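Local coordinates for CCHC-type domain-containing protein (Trypanosoma brucei brucei, PDB 7C45) that binds single-stranded RNA and probably trims guide RNAs as a 3'-5' exoribonuclease of the RNase D type that works with metal ions, at residues Asp41-Cys46 / Pro173-Arg178. Numbering follows the deposited sequence.
Sequences DIEAFC and PVWDIR. With CA (calcium ion), chain E; CA (calcium ion), chain F; nucleotides of chain B.
C46 N donates a nearly straight hydrogen bond (173°) to P173 O at 2.8 Å, joining the loop just past the end of strand 37-44 to the loop whose type I turn runs from V174 to I177. Side chains do most of the rest. W175 leaves its backbone toward the strand, and E43 CB sits over one face of its indole, 3.9 Å from the centroid of the five-membered ring, a CH-pi contact; V174 CG1, from W175's own segment, lies against the opposite face near the rim. The E43 chain then bends at chi2 (-48°), carrying its carboxylate past the ring to the RNA. This is consistent with the DEDD arrangement of RNase H-like exonucleases, whose fourth acid is probably D106: D41 OD2, E43 OE2 and D191 bind one calcium ion, D41 OD1 a second, and OP1 of U10 of chain B bridges both. O3' of that U10 donates to E43 OE1 at 2.8 Å and accepts from A44 N; W175 CZ2 lies 3.8 Å from E43 OE1. Farther out, D176 CB lies over a face of the F45 ring, 3.8 Å from its centroid, and P173 CB meets F45 CD2 at 3.9 Å. The R178 guanidinium, just past the turn, folds back, NH1 donating to both W175 O and I177 O.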
loop_
_atom_site.group_PDB
_atom_site.type_symbol
_atom_site.label_atom_id
_atom_site.label_comp_id
_atom_site.label_asym_id
_atom_site.label_seq_id
_atom_site.Cartn_x
_atom_site.Cartn_y
_atom_site.Cartn_z
ATOM N N ASP A 41 -8.132 -0.450 -0.362
ATOM C CA ASP A 41 -7.731 -0.854 0.974
ATOM C C ASP A 41 -8.928 -1.576 1.583
ATOM O O ASP A 41 -10.063 -1.405 1.137
ATOM C CB ASP A 41 -7.304 0.372 1.777
ATOM C CG ASP A 41 -6.679 0.044 3.112
ATOM O OD1 ASP A 41 -6.222 -1.076 3.325
ATOM O OD2 ASP A 41 -6.639 0.959 3.939
ATOM N N ILE A 42 -8.666 -2.396 2.599
ATOM C CA ILE A 42 -9.752 -3.111 3.275
ATOM C C ILE A 42 -9.528 -3.034 4.773
ATOM O O ILE A 42 -8.406 -3.235 5.249
ATOM C CB ILE A 42 -9.844 -4.585 2.825
ATOM C CG1 ILE A 42 -10.139 -4.687 1.323
ATOM C CG2 ILE A 42 -10.896 -5.313 3.621
ATOM C CD1 ILE A 42 -10.126 -6.126 0.811
ATOM N N GLU A 43 -10.601 -2.751 5.523
ATOM C CA GLU A 43 -10.616 -2.943 6.971
ATOM C C GLU A 43 -11.506 -4.125 7.326
ATOM O O GLU A 43 -12.651 -4.204 6.873
ATOM C CB GLU A 43 -11.116 -1.707 7.722
ATOM C CG GLU A 43 -10.330 -0.399 7.467
ATOM C CD GLU A 43 -8.816 -0.557 7.572
ATOM O OE1 GLU A 43 -8.363 -1.137 8.578
ATOM O OE2 GLU A 43 -8.081 -0.054 6.667
ATOM N N ALA A 44 -10.991 -5.021 8.168
ATOM C CA ALA A 44 -11.709 -6.245 8.497
ATOM C C ALA A 44 -11.774 -6.416 10.012
ATOM O O ALA A 44 -10.987 -5.833 10.760
ATOM C CB ALA A 44 -11.043 -7.465 7.837
ATOM N N PHE A 45 -12.746 -7.207 10.461
ATOM C CA PHE A 45 -12.809 -7.567 11.870
ATOM C C PHE A 45 -11.458 -8.101 12.333
ATOM O O PHE A 45 -10.894 -8.992 11.700
ATOM C CB PHE A 45 -13.860 -8.656 12.107
ATOM C CG PHE A 45 -15.301 -8.210 12.001
ATOM C CD1 PHE A 45 -15.676 -7.065 11.335
ATOM C CD2 PHE A 45 -16.282 -8.984 12.599
ATOM C CE1 PHE A 45 -17.030 -6.704 11.244
ATOM C CE2 PHE A 45 -17.606 -8.638 12.531
ATOM C CZ PHE A 45 -17.983 -7.483 11.836
ATOM N N CYS A 46 -10.958 -7.573 13.447
ATOM C CA CYS A 46 -9.745 -8.127 14.041
ATOM C C CYS A 46 -10.021 -9.549 14.507
ATOM O O CYS A 46 -11.129 -9.862 14.944
ATOM C CB CYS A 46 -9.276 -7.256 15.202
ATOM S SG CYS A 46 -8.583 -5.671 14.640
ATOM N N PRO A 173 -13.388 -7.272 17.706
ATOM C CA PRO A 173 -13.375 -7.087 16.240
ATOM C C PRO A 173 -12.969 -5.690 15.804
ATOM O O PRO A 173 -12.352 -5.534 14.741
ATOM C CB PRO A 173 -14.822 -7.401 15.840
ATOM C CG PRO A 173 -15.349 -8.277 16.963
ATOM C CD PRO A 173 -14.670 -7.797 18.200
ATOM N N VAL A 174 -13.293 -4.672 16.603
ATOM C CA VAL A 174 -13.003 -3.261 16.331
ATOM C C VAL A 174 -13.974 -2.720 15.289
ATOM O O VAL A 174 -14.766 -1.819 15.580
ATOM C CB VAL A 174 -11.549 -3.023 15.879
ATOM C CG1 VAL A 174 -11.321 -1.544 15.585
ATOM C CG2 VAL A 174 -10.567 -3.522 16.921
ATOM N N TRP A 175 -13.923 -3.267 14.076
ATOM C CA TRP A 175 -14.612 -2.714 12.916
ATOM C C TRP A 175 -16.041 -3.215 12.774
ATOM O O TRP A 175 -16.668 -2.989 11.729
ATOM C CB TRP A 175 -13.806 -3.017 11.646
ATOM C CG TRP A 175 -12.506 -2.276 11.627
ATOM C CD1 TRP A 175 -11.275 -2.771 11.949
ATOM C CD2 TRP A 175 -12.314 -0.893 11.320
ATOM N NE1 TRP A 175 -10.323 -1.792 11.835
ATOM C CE2 TRP A 175 -10.934 -0.620 11.463
ATOM C CE3 TRP A 175 -13.173 0.144 10.928
ATOM C CZ2 TRP A 175 -10.395 0.635 11.225
ATOM C CZ3 TRP A 175 -12.643 1.398 10.709
ATOM C CH2 TRP A 175 -11.261 1.635 10.844
ATOM N N ASP A 176 -16.577 -3.854 13.802
ATOM C CA ASP A 176 -17.952 -4.324 13.767
ATOM C C ASP A 176 -18.967 -3.278 14.215
ATOM O O ASP A 176 -20.156 -3.425 13.912
ATOM C CB ASP A 176 -18.114 -5.566 14.649
ATOM C CG ASP A 176 -17.717 -5.320 16.108
ATOM O OD1 ASP A 176 -16.745 -4.583 16.383
ATOM O OD2 ASP A 176 -18.381 -5.904 16.971
ATOM N N ILE A 177 -18.540 -2.248 14.939
ATOM C CA ILE A 177 -19.498 -1.337 15.546
ATOM C C ILE A 177 -20.139 -0.481 14.468
ATOM O O ILE A 177 -19.488 -0.066 13.500
ATOM C CB ILE A 177 -18.835 -0.459 16.621
ATOM C CG1 ILE A 177 -17.661 0.317 16.034
ATOM C CG2 ILE A 177 -18.390 -1.282 17.813
ATOM C CD1 ILE A 177 -17.135 1.379 16.974
ATOM N N ARG A 178 -21.437 -0.237 14.623
ATOM C CA ARG A 178 -22.168 0.669 13.736
ATOM C C ARG A 178 -23.074 1.560 14.580
ATOM O O ARG A 178 -23.716 1.100 15.515
ATOM C CB ARG A 178 -22.996 -0.093 12.701
ATOM C CG ARG A 178 -22.187 -0.796 11.624
ATOM C CD ARG A 178 -21.326 0.197 10.839
ATOM N NE ARG A 178 -20.628 -0.447 9.735
ATOM C CZ ARG A 178 -19.502 -1.149 9.866
ATOM N NH1 ARG A 178 -18.939 -1.292 11.053
ATOM N NH2 ARG A 178 -18.939 -1.690 8.802
HETATM CA CA CA E . -5.985 0.564 5.998
HETATM CA CA CA F . -4.337 -2.365 4.053
ATOM P P U B 10 -3.959 -2.243 6.963
ATOM O OP1 U B 10 -4.874 -1.349 6.229
ATOM O OP2 U B 10 -2.948 -1.685 7.910
ATOM O "O5'" U B 10 -4.818 -3.326 7.764
ATOM C "C5'" U B 10 -6.001 -3.859 7.191
ATOM C "C4'" U B 10 -6.639 -4.887 8.088
ATOM O "O4'" U B 10 -5.634 -5.828 8.512
ATOM C "C3'" U B 10 -7.224 -4.367 9.390
ATOM O "O3'" U B 10 -8.520 -3.838 9.227
ATOM C "C2'" U B 10 -7.206 -5.598 10.279
ATOM O "O2'" U B 10 -8.315 -6.430 9.967
ATOM C "C1'" U B 10 -5.928 -6.291 9.810
ATOM N N1 U B 10 -4.774 -5.999 10.682
ATOM C C2 U B 10 -4.699 -6.744 11.836
ATOM O O2 U B 10 -5.545 -7.578 12.123
ATOM N N3 U B 10 -3.610 -6.461 12.623
ATOM C C4 U B 10 -2.620 -5.537 12.357
ATOM O O4 U B 10 -1.706 -5.400 13.165
ATOM C C5 U B 10 -2.766 -4.813 11.131
ATOM C C6 U B 10 -3.818 -5.066 10.346
HETATM O O HOH W 1 -5.994 -4.072 4.043
HETATM O O HOH W 2 -6.446 3.365 6.394
HETATM O O HOH W 3 -5.586 1.270 8.347
HETATM O O HOH W 4 -2.438 -1.070 3.234
HETATM O O HOH W 5 -3.621 -3.547 1.999
#